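Local structure of MOBA relate protein (Mycobacterium sp., 2WAW) at residues L33-T37 / M102-P107. The protein is of unknown function but belongs to the MobA-like nucleotidyltransferase family and so probably transfers a nucleotide from an NTP to an acceptor. Sequence-based numbering, arbitrary orientation. Where two conformers were deposited one is given.
Sequences LLGAT and MLGDQP
T37 of helix 33-42 reaches into the type I beta turn L103-Q106, which starts at the last residue of strand 98-103 in the Rossmann-like sheet of this MobA-like, GT-A-type domain. In this superfamily the loop after that strand commonly carries a metal-binding aspartate; D105 is probably its counterpart. Traced outward, each of the three side-chain atoms of T37, CB, OG1 and CG2, touches the segment 102-107. Its CB rests 3.3 Å from G104 O. With chi1 at -58°, OG1 lies beside its own backbone N, and from there the hydroxyl donates a 2.8 Å hydrogen bond to G104 O. The donor stands 63° out of the carbonyl plane, above the C=O group rather than on a lone pair. OG1 also packs against the ring of P107, whose nitrogen has no hydrogen to offer. The other branch, CG2, comes within 3.5 Å of L103 O. Threonine suits this site because one short side chain supplies both a donor and a methyl group.

G104, lacking a side chain, lets the helix come close: its CA is 5.3 Å from that of L34, whose CD1 packs against it. The forked end of leucine lets L33 serve two neighbours, CD2 alongside D105 CB at 3.7 Å and CD1 against the P107 ring. D105 suits both roles, its CB meeting leucine while OD2 accepts a hydrogen bond from V182 N. L28 and L191 extend the apolar surroundings of L33 and P107. Proline offers a compact apolar ring, and A36 fits beside it with a single methyl, its CB 3.8 Å from P107 CB.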
loop_
_atom_site.group_PDB
_atom_site.type_symbol
_atom_site.label_atom_id
_atom_site.label_comp_id
_atom_site.label_asym_id
_atom_site.label_seq_id
_atom_site.Cartn_x
_atom_site.Cartn_y
_atom_site.Cartn_z
ATOM N N LEU A 33 3.304 8.423 -10.388
ATOM C CA LEU A 33 3.722 7.409 -9.465
ATOM C C LEU A 33 2.525 6.705 -8.836
ATOM O O LEU A 33 2.439 5.544 -8.860
ATOM C CB LEU A 33 4.576 8.052 -8.377
ATOM C CG LEU A 33 5.126 7.232 -7.203
ATOM C CD1 LEU A 33 5.940 6.069 -7.673
ATOM C CD2 LEU A 33 5.895 8.093 -6.266
ATOM N N LEU A 34 1.570 7.464 -8.355
ATOM C CA LEU A 34 0.389 6.832 -7.836
ATOM C C LEU A 34 -0.421 6.070 -8.896
ATOM O O LEU A 34 -0.951 5.058 -8.624
ATOM C CB LEU A 34 -0.509 7.804 -7.104
ATOM C CG LEU A 34 -1.776 7.199 -6.519
ATOM C CD1 LEU A 34 -1.488 6.148 -5.490
ATOM C CD2 LEU A 34 -2.629 8.263 -5.890
ATOM N N GLY A 35 -0.501 6.634 -10.090
ATOM C CA GLY A 35 -1.194 5.993 -11.212
ATOM C C GLY A 35 -0.589 4.639 -11.542
ATOM O O GLY A 35 -1.300 3.668 -11.827
ATOM N N ALA A 36 0.735 4.559 -11.480
ATOM C CA ALA A 36 1.400 3.297 -11.739
ATOM C C ALA A 36 1.072 2.236 -10.680
ATOM O O ALA A 36 0.778 1.064 -11.005
ATOM C CB ALA A 36 2.909 3.511 -11.843
ATOM N N THR A 37 1.085 2.648 -9.417
ATOM C CA THR A 37 0.722 1.739 -8.326
ATOM C C THR A 37 -0.737 1.276 -8.445
ATOM O O THR A 37 -1.035 0.096 -8.277
ATOM C CB THR A 37 0.964 2.383 -6.971
ATOM O OG1 THR A 37 2.350 2.742 -6.896
ATOM C CG2 THR A 37 0.608 1.418 -5.837
ATOM N N MET A 102 -0.637 -1.724 0.909
ATOM C CA MET A 102 0.527 -1.332 0.144
ATOM C C MET A 102 0.617 0.177 0.110
ATOM O O MET A 102 -0.321 0.886 0.481
ATOM C CB MET A 102 0.473 -1.901 -1.256
ATOM C CG MET A 102 -0.374 -1.100 -2.183
ATOM S SD MET A 102 -0.504 -1.965 -3.738
ATOM C CE MET A 102 -2.038 -2.876 -3.502
ATOM N N LEU A 103 1.808 0.672 -0.218
ATOM C CA LEU A 103 2.034 2.120 -0.292
ATOM C C LEU A 103 1.765 2.637 -1.697
ATOM O O LEU A 103 2.056 1.942 -2.671
ATOM C CB LEU A 103 3.476 2.479 0.109
ATOM C CG LEU A 103 3.907 2.078 1.538
ATOM C CD1 LEU A 103 5.295 2.625 1.849
ATOM C CD2 LEU A 103 2.917 2.554 2.591
ATOM N N GLY A 104 1.268 3.869 -1.811
ATOM C CA GLY A 104 0.983 4.480 -3.111
ATOM C C GLY A 104 2.229 4.699 -3.968
ATOM O O GLY A 104 2.128 4.929 -5.189
ATOM N N ASP A 105 3.394 4.627 -3.315
ATOM C CA ASP A 105 4.689 4.896 -3.951
ATOM C C ASP A 105 5.544 3.639 -4.168
ATOM O O ASP A 105 6.763 3.725 -4.362
ATOM C CB ASP A 105 5.486 5.998 -3.213
ATOM C CG ASP A 105 5.658 5.714 -1.726
ATOM O OD1 ASP A 105 4.618 5.622 -1.034
ATOM O OD2 ASP A 105 6.817 5.635 -1.249
ATOM N N GLN A 106 4.908 2.488 -4.195
ATOM C CA GLN A 106 5.549 1.217 -4.475
ATOM C C GLN A 106 4.955 0.479 -5.694
ATOM O O GLN A 106 4.329 -0.541 -5.549
ATOM C CB GLN A 106 5.401 0.285 -3.283
ATOM C CG GLN A 106 6.006 0.686 -2.017
ATOM C CD GLN A 106 5.525 -0.151 -0.819
ATOM O OE1 GLN A 106 4.400 -0.058 -0.374
ATOM N NE2 GLN A 106 6.408 -0.914 -0.288
ATOM N N PRO A 107 5.160 1.033 -6.880
ATOM C CA PRO A 107 4.555 0.456 -8.087
ATOM C C PRO A 107 5.178 -0.851 -8.547
ATOM O O PRO A 107 4.618 -1.527 -9.421
ATOM C CB PRO A 107 4.775 1.543 -9.148
ATOM C CG PRO A 107 6.008 2.282 -8.688
ATOM C CD PRO A 107 5.902 2.272 -7.163
#